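Local coordinates for sulfite reductase [ferredoxin] (PDB 1ZJ8), which catalyses the reduction of sulfite to sulfide, using siroheme and a [4Fe-4S] cluster and taking electrons from ferredoxin, at residues P155-W158 against R159-D163; A270-L274 against G275-E279; D396-D399 against A400-D403; D403-I406 against A407-A411. All blocks are in the same frame, centred on the assembly; numbering follows the deposited sequence.

Contact 1 of 4, residues P155-W158 against R159-D163; sequences PEIW and RRLDD
Two arginines of the next helical turn grip Glu156 OE1. Arg159 NH2 makes a salt bridge to it at 2.8 Å, and Arg160 NE gives it a hydrogen bond at 3.2 Å. This is an i to i+3 and i to i+4 salt-bridge network on helix 154-162 of the first ferredoxin-like half domain. The other oxygen, Glu156 OE2, takes Arg160 NH2 at 3.0 Å through a weaker, bent bond. Both carboxylate oxygens thus meet Arg160 in a two-point bridge, with the carboxylate and guanidinium planes only 10° apart. Arg160 NE reaches OE1 on its syn side, though tilted out of the carboxylate plane. The Glu156 chain bends at chi2 (-77°), and its carboxylate comes to the guanidinium groups one turn further on. Arg160 NH2 also bridges to Glu130 on helix 118-131, tying the network to that neighbour.

Ile157 and Leu161, both buried, lie alongside each other and point the same way, with Ile157 CG2 3.5 Å from Leu161 CD1. They pack on helix 118-131. The indole of Trp158 packs on helix 49-60, and its NE1 bonds to Thr168. The backbone bond from Leu161 N to Ile157 O is 2.8 Å long and nearly straight at 172°.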
loop_
_atom_site.group_PDB
_atom_site.type_symbol
_atom_site.label_atom_id
_atom_site.label_comp_id
_atom_site.label_asym_id
_atom_site.label_seq_id
_atom_site.Cartn_x
_atom_site.Cartn_y
_atom_site.Cartn_z
ATOM N N PRO A 155 -12.305 -6.428 21.097
ATOM C CA PRO A 155 -12.584 -5.245 21.928
ATOM C C PRO A 155 -11.387 -4.847 22.784
ATOM O O PRO A 155 -11.094 -3.655 22.919
ATOM C CB PRO A 155 -13.746 -5.702 22.834
ATOM C CG PRO A 155 -14.212 -7.037 22.298
ATOM C CD PRO A 155 -13.077 -7.615 21.524
ATOM N N GLU A 156 -10.721 -5.851 23.359
ATOM C CA GLU A 156 -9.526 -5.637 24.199
ATOM C C GLU A 156 -8.460 -4.874 23.405
ATOM O O GLU A 156 -7.864 -3.913 23.899
ATOM C CB GLU A 156 -8.941 -6.980 24.688
ATOM C CG GLU A 156 -8.507 -7.016 26.164
ATOM C CD GLU A 156 -7.178 -6.317 26.452
ATOM O OE1 GLU A 156 -7.014 -5.156 26.022
ATOM O OE2 GLU A 156 -6.312 -6.912 27.144
ATOM N N ILE A 157 -8.235 -5.307 22.168
ATOM C CA ILE A 157 -7.266 -4.657 21.307
ATOM C C ILE A 157 -7.660 -3.193 21.093
ATOM O O ILE A 157 -6.854 -2.287 21.366
ATOM C CB ILE A 157 -7.118 -5.413 19.961
ATOM C CG1 ILE A 157 -6.459 -6.783 20.219
ATOM C CG2 ILE A 157 -6.312 -4.583 18.964
ATOM C CD1 ILE A 157 -6.547 -7.758 19.076
ATOM N N TRP A 158 -8.905 -2.971 20.646
ATOM C CA TRP A 158 -9.416 -1.615 20.354
ATOM C C TRP A 158 -9.184 -0.652 21.507
ATOM O O TRP A 158 -8.943 0.541 21.322
ATOM C CB TRP A 158 -10.911 -1.657 20.034
ATOM C CG TRP A 158 -11.232 -2.030 18.601
ATOM C CD1 TRP A 158 -10.417 -1.891 17.496
ATOM C CD2 TRP A 158 -12.474 -2.545 18.114
ATOM N NE1 TRP A 158 -11.073 -2.309 16.365
ATOM C CE2 TRP A 158 -12.337 -2.716 16.712
ATOM C CE3 TRP A 158 -13.689 -2.880 18.720
ATOM C CZ2 TRP A 158 -13.374 -3.215 15.914
ATOM C CZ3 TRP A 158 -14.710 -3.373 17.933
ATOM C CH2 TRP A 158 -14.548 -3.538 16.545
ATOM N N ARG A 159 -9.248 -1.204 22.701
ATOM C CA ARG A 159 -9.101 -0.445 23.907
ATOM C C ARG A 159 -7.629 -0.027 24.143
ATOM O O ARG A 159 -7.360 1.133 24.490
ATOM C CB ARG A 159 -9.672 -1.290 25.047
ATOM C CG ARG A 159 -10.411 -0.510 26.125
ATOM C CD ARG A 159 -9.705 -0.620 27.464
ATOM N NE ARG A 159 -9.371 -2.017 27.785
ATOM C CZ ARG A 159 -8.138 -2.495 28.017
ATOM N NH1 ARG A 159 -7.060 -1.692 27.999
ATOM N NH2 ARG A 159 -7.984 -3.797 28.293
ATOM N N ARG A 160 -6.684 -0.952 23.935
ATOM C CA ARG A 160 -5.240 -0.626 24.028
ATOM C C ARG A 160 -4.769 0.275 22.878
ATOM O O ARG A 160 -3.925 1.151 23.069
ATOM C CB ARG A 160 -4.369 -1.885 24.023
ATOM C CG ARG A 160 -4.712 -2.899 25.084
ATOM C CD ARG A 160 -3.493 -3.688 25.537
ATOM N NE ARG A 160 -3.828 -5.092 25.782
ATOM C CZ ARG A 160 -3.009 -5.998 26.326
ATOM N NH1 ARG A 160 -1.777 -5.675 26.706
ATOM N NH2 ARG A 160 -3.424 -7.248 26.486
ATOM N N LEU A 161 -5.298 0.024 21.681
ATOM C CA LEU A 161 -4.994 0.838 20.507
ATOM C C LEU A 161 -5.464 2.267 20.683
ATOM O O LEU A 161 -4.726 3.211 20.383
ATOM C CB LEU A 161 -5.709 0.286 19.289
ATOM C CG LEU A 161 -5.167 -1.008 18.729
ATOM C CD1 LEU A 161 -6.078 -1.420 17.586
ATOM C CD2 LEU A 161 -3.720 -0.857 18.263
ATOM N N ASP A 162 -6.710 2.414 21.138
ATOM C CA ASP A 162 -7.290 3.727 21.404
ATOM C C ASP A 162 -6.538 4.456 22.506
ATOM O O ASP A 162 -6.475 5.675 22.491
ATOM C CB ASP A 162 -8.765 3.602 21.804
ATOM C CG ASP A 162 -9.444 4.957 21.973
ATOM O OD1 ASP A 162 -9.563 5.686 20.967
ATOM O OD2 ASP A 162 -9.853 5.291 23.111
ATOM N N ASP A 163 -5.960 3.712 23.449
ATOM C CA ASP A 163 -5.228 4.318 24.553
ATOM C C ASP A 163 -3.908 4.938 24.094
ATOM O O ASP A 163 -3.210 5.568 24.894
ATOM C CB ASP A 163 -4.997 3.297 25.682
ATOM C CG ASP A 163 -4.683 3.965 27.033
ATOM O OD1 ASP A 163 -5.330 4.994 27.362
ATOM O OD2 ASP A 163 -3.790 3.468 27.773
#

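Contact 2 of 4, residues A270-L274 against G275-E279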
loop_
_atom_site.group_PDB
_atom_site.type_symbol
_atom_site.label_atom_id
_atom_site.label_comp_id
_atom_site.label_asym_id
_atom_site.label_seq_id
_atom_site.Cartn_x
_atom_site.Cartn_y
_atom_site.Cartn_z
ATOM N N ALA A 270 -4.490 21.814 -11.170
ATOM C CA ALA A 270 -4.892 22.707 -10.088
ATOM C C ALA A 270 -3.828 22.815 -9.007
ATOM O O ALA A 270 -3.116 21.841 -8.719
ATOM C CB ALA A 270 -6.202 22.219 -9.466
ATOM N N TRP A 271 -3.750 24.009 -8.406
ATOM C CA TRP A 271 -2.931 24.285 -7.209
ATOM C C TRP A 271 -3.879 24.559 -6.040
ATOM O O TRP A 271 -4.835 25.308 -6.175
ATOM C CB TRP A 271 -2.005 25.491 -7.455
ATOM C CG TRP A 271 -1.053 25.866 -6.315
ATOM C CD1 TRP A 271 0.205 25.346 -6.081
ATOM C CD2 TRP A 271 -1.272 26.853 -5.289
ATOM N NE1 TRP A 271 0.769 25.948 -4.973
ATOM C CE2 TRP A 271 -0.107 26.875 -4.469
ATOM C CE3 TRP A 271 -2.335 27.720 -4.982
ATOM C CZ2 TRP A 271 0.022 27.732 -3.360
ATOM C CZ3 TRP A 271 -2.201 28.582 -3.877
ATOM C CH2 TRP A 271 -1.034 28.569 -3.079
ATOM N N VAL A 272 -3.607 23.946 -4.901
ATOM C CA VAL A 272 -4.468 24.038 -3.730
ATOM C C VAL A 272 -3.642 24.415 -2.491
ATOM O O VAL A 272 -2.746 23.665 -2.085
ATOM C CB VAL A 272 -5.147 22.683 -3.473
ATOM C CG1 VAL A 272 -6.093 22.761 -2.274
ATOM C CG2 VAL A 272 -5.891 22.208 -4.731
ATOM N N PRO A 273 -3.948 25.562 -1.860
ATOM C CA PRO A 273 -3.129 25.942 -0.695
ATOM C C PRO A 273 -3.419 24.981 0.465
ATOM O O PRO A 273 -4.508 24.390 0.538
ATOM C CB PRO A 273 -3.604 27.366 -0.388
ATOM C CG PRO A 273 -5.049 27.388 -0.883
ATOM C CD PRO A 273 -5.063 26.503 -2.099
ATOM N N LEU A 274 -2.465 24.797 1.360
ATOM C CA LEU A 274 -2.625 23.773 2.400
ATOM C C LEU A 274 -3.969 23.837 3.172
ATOM O O LEU A 274 -4.548 22.794 3.501
ATOM C CB LEU A 274 -1.430 23.816 3.365
ATOM C CG LEU A 274 -1.396 22.719 4.430
ATOM C CD1 LEU A 274 -1.472 21.305 3.832
ATOM C CD2 LEU A 274 -0.135 22.870 5.264
ATOM N N GLY A 275 -4.449 25.050 3.458
ATOM C CA GLY A 275 -5.705 25.245 4.188
ATOM C C GLY A 275 -6.963 24.688 3.520
ATOM O O GLY A 275 -7.903 24.297 4.189
ATOM N N GLU A 276 -6.967 24.641 2.192
ATOM C CA GLU A 276 -8.130 24.225 1.412
ATOM C C GLU A 276 -8.098 22.721 1.053
ATOM O O GLU A 276 -9.041 22.218 0.425
ATOM C CB GLU A 276 -8.219 25.077 0.121
ATOM C CG GLU A 276 -8.886 26.488 0.249
ATOM C CD GLU A 276 -8.556 27.476 -0.923
ATOM O OE1 GLU A 276 -8.217 27.061 -2.066
ATOM O OE2 GLU A 276 -8.631 28.704 -0.680
ATOM N N VAL A 277 -7.051 22.002 1.478
ATOM C CA VAL A 277 -6.844 20.607 1.072
ATOM C C VAL A 277 -7.939 19.673 1.587
ATOM O O VAL A 277 -8.523 18.931 0.793
ATOM C CB VAL A 277 -5.395 20.076 1.416
ATOM C CG1 VAL A 277 -5.244 18.575 1.118
ATOM C CG2 VAL A 277 -4.339 20.853 0.637
ATOM N N PRO A 278 -8.218 19.686 2.902
ATOM C CA PRO A 278 -9.326 18.869 3.435
ATOM C C PRO A 278 -10.671 19.081 2.704
ATOM O O PRO A 278 -11.431 18.121 2.463
ATOM C CB PRO A 278 -9.417 19.333 4.899
ATOM C CG PRO A 278 -8.054 19.799 5.248
ATOM C CD PRO A 278 -7.499 20.401 3.973
ATOM N N GLU A 279 -10.932 20.341 2.366
ATOM C CA GLU A 279 -12.151 20.780 1.673
ATOM C C GLU A 279 -12.248 20.144 0.260
ATOM O O GLU A 279 -13.255 19.552 -0.150
ATOM C CB GLU A 279 -12.057 22.304 1.527
ATOM C CG GLU A 279 -13.289 23.099 1.794
ATOM C CD GLU A 279 -13.060 24.593 1.483
ATOM O OE1 GLU A 279 -12.483 24.923 0.408
ATOM O OE2 GLU A 279 -13.474 25.444 2.313
#
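The side chain of Glu276 folds back over the ring of Pro273. The two meet in the tight turn that carries the chain from strand 266-272 into helix 277-291, within the first 4Fe-4S domain. Glu276 CB sits 4.0 Å from Val272 CG1. CG comes next and skims Pro273 CG. The carboxylate carbon CD approaches the same ring atom more closely, at 3.5 Å. At the tip, OE1 lies 3.2 Å from Pro273 CD and OE2 lies 3.8 Å from Pro273 CG. CG stands anti to the carbonyl carbon (chi1 -82°) and the chain is extended beyond it, which carries the carboxylate across the proline. Arg325 is a distant, weak ionic partner of OE1.

The turn itself is 3-10. Glu276 N bonds to Pro273 O at 3.0 Å, and Val277 N bonds weakly to Leu274 O.

Apolar packing lies on the inner side. Val277 also touches Leu250 of strand 249-254 and Ala198 of helix 196-206, as does Leu274. The turn is thereby packed between that inner strand of the sheet and that helix. Val272 CG1, anti to its own backbone nitrogen (chi1 -178°), ends 3.9 Å from Val277 CG2.

Contact 3 of 4, residues D396-D399 against A400-D403; sequences DIPD and ALLD
Apolar contacts carry the join between Ile397 and Pro398 and the first turn of helix 399-411. This is a strand-to-helix connection in the second ferredoxin-like half domain, where strand 392-397 ends. Ile397 CG2 meets Leu402 CD1 at 3.6 Å, and the two side chains cross at about a right angle. Ile397 CG1 stands beside the backbone nitrogen (chi1 -51°). CG2, anti to that nitrogen, is the branch that meets the helix. Pro398 CG touches Leu401 CD1 at 3.5 Å, the leucine lying aslant to the ring.

The backbone bonds are those of a tight turn. Leu401 N bonds to Pro398 O at 3.1 Å, and Leu402 N to Asp399 O at 3.3 Å. Both are i to i+3 bonds.

The polar side-chain bonds lead out of the two segments. Asp399 OD1 forms a salt bridge with Arg347 and a hydrogen bond with Asn353, which ties the start of the helix to strands 344-347 and 353-357. Asn353 also faces both Asp396 and Ile397 in a G1 beta bulge, whose first residue, Asp396, has a positive phi of 61°. Asn353 ND2 donates to Ile397 O.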
loop_
_atom_site.group_PDB
_atom_site.type_symbol
_atom_site.label_atom_id
_atom_site.label_comp_id
_atom_site.label_asym_id
_atom_site.label_seq_id
_atom_site.Cartn_x
_atom_site.Cartn_y
_atom_site.Cartn_z
ATOM N N ASP A 396 14.724 12.064 14.721
ATOM C CA ASP A 396 15.295 12.715 15.901
ATOM C C ASP A 396 16.389 11.892 16.566
ATOM O O ASP A 396 16.427 11.797 17.792
ATOM C CB ASP A 396 14.208 13.016 16.923
ATOM C CG ASP A 396 12.915 13.516 16.285
ATOM O OD1 ASP A 396 12.926 13.855 15.082
ATOM O OD2 ASP A 396 11.882 13.549 16.997
ATOM N N ILE A 397 17.257 11.285 15.754
ATOM C CA ILE A 397 18.450 10.599 16.245
ATOM C C ILE A 397 19.610 11.612 16.244
ATOM O O ILE A 397 20.060 12.045 15.167
ATOM C CB ILE A 397 18.852 9.345 15.352
ATOM C CG1 ILE A 397 17.671 8.399 15.114
ATOM C CG2 ILE A 397 19.992 8.554 15.978
ATOM C CD1 ILE A 397 16.889 8.018 16.359
ATOM N N PRO A 398 20.098 12.000 17.438
ATOM C CA PRO A 398 21.294 12.842 17.473
ATOM C C PRO A 398 22.573 12.087 17.079
ATOM O O PRO A 398 22.654 10.868 17.244
ATOM C CB PRO A 398 21.358 13.322 18.925
ATOM C CG PRO A 398 20.649 12.285 19.701
ATOM C CD PRO A 398 19.588 11.708 18.788
ATOM N N ASP A 399 23.551 12.830 16.558
ATOM C CA ASP A 399 24.804 12.259 16.066
ATOM C C ASP A 399 25.518 11.358 17.069
ATOM O O ASP A 399 26.021 10.296 16.703
ATOM C CB ASP A 399 25.767 13.367 15.616
ATOM C CG ASP A 399 25.407 13.943 14.265
ATOM O OD1 ASP A 399 24.672 13.284 13.528
ATOM O OD2 ASP A 399 25.865 15.053 13.930
ATOM N N ALA A 400 25.584 11.780 18.323
ATOM C CA ALA A 400 26.255 10.993 19.359
ATOM C C ALA A 400 25.731 9.543 19.472
ATOM O O ALA A 400 26.488 8.607 19.734
ATOM C CB ALA A 400 26.109 11.697 20.699
ATOM N N LEU A 401 24.432 9.377 19.270
ATOM C CA LEU A 401 23.743 8.137 19.557
ATOM C C LEU A 401 23.486 7.329 18.303
ATOM O O LEU A 401 22.936 6.221 18.366
ATOM C CB LEU A 401 22.410 8.486 20.239
ATOM C CG LEU A 401 22.573 9.274 21.552
ATOM C CD1 LEU A 401 21.264 9.827 22.066
ATOM C CD2 LEU A 401 23.245 8.392 22.611
ATOM N N LEU A 402 23.864 7.888 17.160
ATOM C CA LEU A 402 23.515 7.293 15.871
ATOM C C LEU A 402 24.069 5.899 15.738
ATOM O O LEU A 402 23.329 4.959 15.529
ATOM C CB LEU A 402 24.033 8.146 14.709
ATOM C CG LEU A 402 23.608 7.794 13.275
ATOM C CD1 LEU A 402 22.101 7.752 13.160
ATOM C CD2 LEU A 402 24.149 8.822 12.294
ATOM N N ASP A 403 25.378 5.768 15.873
ATOM C CA ASP A 403 26.028 4.474 15.681
ATOM C C ASP A 403 25.418 3.360 16.491
ATOM O O ASP A 403 25.186 2.282 15.939
ATOM C CB ASP A 403 27.515 4.535 16.014
ATOM C CG ASP A 403 28.330 5.171 14.916
ATOM O OD1 ASP A 403 28.087 4.868 13.718
ATOM O OD2 ASP A 403 29.212 5.992 15.257
#

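Contact 4 of 4, residues D403-I406 against A407-A411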
loop_
_atom_site.group_PDB
_atom_site.type_symbol
_atom_site.label_atom_id
_atom_site.label_comp_id
_atom_site.label_asym_id
_atom_site.label_seq_id
_atom_site.Cartn_x
_atom_site.Cartn_y
_atom_site.Cartn_z
ATOM N N ASP A 403 25.378 5.768 15.873
ATOM C CA ASP A 403 26.028 4.474 15.681
ATOM C C ASP A 403 25.418 3.360 16.491
ATOM O O ASP A 403 25.186 2.282 15.939
ATOM C CB ASP A 403 27.515 4.535 16.014
ATOM C CG ASP A 403 28.330 5.171 14.916
ATOM O OD1 ASP A 403 28.087 4.868 13.718
ATOM O OD2 ASP A 403 29.212 5.992 15.257
ATOM N N ASP A 404 25.184 3.605 17.789
ATOM C CA ASP A 404 24.575 2.591 18.671
ATOM C C ASP A 404 23.206 2.147 18.182
ATOM O O ASP A 404 22.967 0.946 18.075
ATOM C CB ASP A 404 24.522 3.059 20.122
ATOM C CG ASP A 404 25.904 3.056 20.782
ATOM O OD1 ASP A 404 26.828 2.355 20.296
ATOM O OD2 ASP A 404 26.072 3.768 21.787
ATOM N N LEU A 405 22.332 3.095 17.842
ATOM C CA LEU A 405 21.044 2.759 17.221
ATOM C C LEU A 405 21.204 1.843 15.983
ATOM O O LEU A 405 20.618 0.771 15.902
ATOM C CB LEU A 405 20.303 4.025 16.808
ATOM C CG LEU A 405 18.871 3.776 16.341
ATOM C CD1 LEU A 405 18.078 3.227 17.509
ATOM C CD2 LEU A 405 18.210 5.026 15.830
ATOM N N ILE A 406 22.004 2.272 15.012
ATOM C CA ILE A 406 22.221 1.475 13.796
ATOM C C ILE A 406 22.565 0.008 14.159
ATOM O O ILE A 406 22.024 -0.931 13.566
ATOM C CB ILE A 406 23.382 2.047 12.888
ATOM C CG1 ILE A 406 23.185 3.543 12.551
ATOM C CG2 ILE A 406 23.566 1.202 11.615
ATOM C CD1 ILE A 406 22.059 3.850 11.622
ATOM N N ALA A 407 23.463 -0.181 15.125
ATOM C CA ALA A 407 23.923 -1.521 15.477
ATOM C C ALA A 407 22.777 -2.342 16.083
ATOM O O ALA A 407 22.503 -3.472 15.657
ATOM C CB ALA A 407 25.109 -1.460 16.423
ATOM N N GLY A 408 22.087 -1.763 17.052
ATOM C CA GLY A 408 20.890 -2.388 17.594
ATOM C C GLY A 408 19.897 -2.833 16.535
ATOM O O GLY A 408 19.342 -3.935 16.625
ATOM N N LEU A 409 19.671 -1.972 15.536
ATOM C CA LEU A 409 18.727 -2.230 14.468
ATOM C C LEU A 409 19.188 -3.398 13.610
ATOM O O LEU A 409 18.398 -4.256 13.233
ATOM C CB LEU A 409 18.568 -0.972 13.613
ATOM C CG LEU A 409 17.772 0.176 14.246
ATOM C CD1 LEU A 409 17.890 1.407 13.397
ATOM C CD2 LEU A 409 16.319 -0.166 14.413
ATOM N N ASP A 410 20.479 -3.413 13.304
ATOM C CA ASP A 410 21.103 -4.551 12.594
ATOM C C ASP A 410 20.908 -5.867 13.351
ATOM O O ASP A 410 20.546 -6.870 12.770
ATOM C CB ASP A 410 22.626 -4.328 12.382
ATOM C CG ASP A 410 22.955 -3.518 11.122
ATOM O OD1 ASP A 410 22.114 -3.423 10.190
ATOM O OD2 ASP A 410 24.089 -2.978 11.065
ATOM N N ALA A 411 21.168 -5.850 14.654
ATOM C CA ALA A 411 21.019 -7.051 15.457
ATOM C C ALA A 411 19.584 -7.623 15.413
ATOM O O ALA A 411 19.398 -8.812 15.636
ATOM C CB ALA A 411 21.448 -6.784 16.850
#
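Helix 399-411 of the second ferredoxin-like half domain is amphipathic, and this contact covers its later turns. Four alpha-helical i to i+4 bonds bind the two segments. Ala407 N bonds to Asp403 O at 3.1 Å and Gly408 N to Asp404 O at 3.0 Å. Leu409 N reaches Leu405 O, and Asp410 N reaches Ile406 O, each at 2.9 Å. The Gly408 bond is almost straight, at 177°.

Among the side chains, Leu405 and Leu409 are the apolar pair, one turn apart. Leu409 CD1 lies 3.9 Å from Leu405 CG, and the two side chains run at a slant to each other. Leu409 CG stands anti to its carbonyl carbon (chi1 -73°), which lays it back over Leu405 O, 3.3 Å away. Both leucines press on Leu375 of helix 366-379. Leu409 also covers Val355 and Val357 of strand 353-357, and Ile406 covers Val355 beside it.

Asp410 turns its carboxylate back along the helix. OD2 lies 4.2 Å from Ile406 CG2, and the residue also touches Gln415.

Asp403, Asp404, Ala407 and Asp410 are exposed. Across this contact the cohesion comes from backbone bonds and leucine packing, and the exposed aspartates probably make the outer face negative.

Contacts 3 and 4 share Asp403 and follow one another on helix 399-411. They touch through Ile397 CD1 and Leu405 CD2, 3.3 Å apart. Contact 3 is a surface join between strand and helix, while contact 4 is partly buried. Contacts 1 and 2 are also partly buried but stand alone: their nearest atoms are about 21 Å apart, and neither touches the others. Contacts 2 and 3 use a similar proline-led turn from a strand into a helix, in different domains. Contacts 1 and 4 lie almost wholly within single helices. Contact 1 adds charge pairing between its own side chains, whereas contact 4 has no charge pair between its segments.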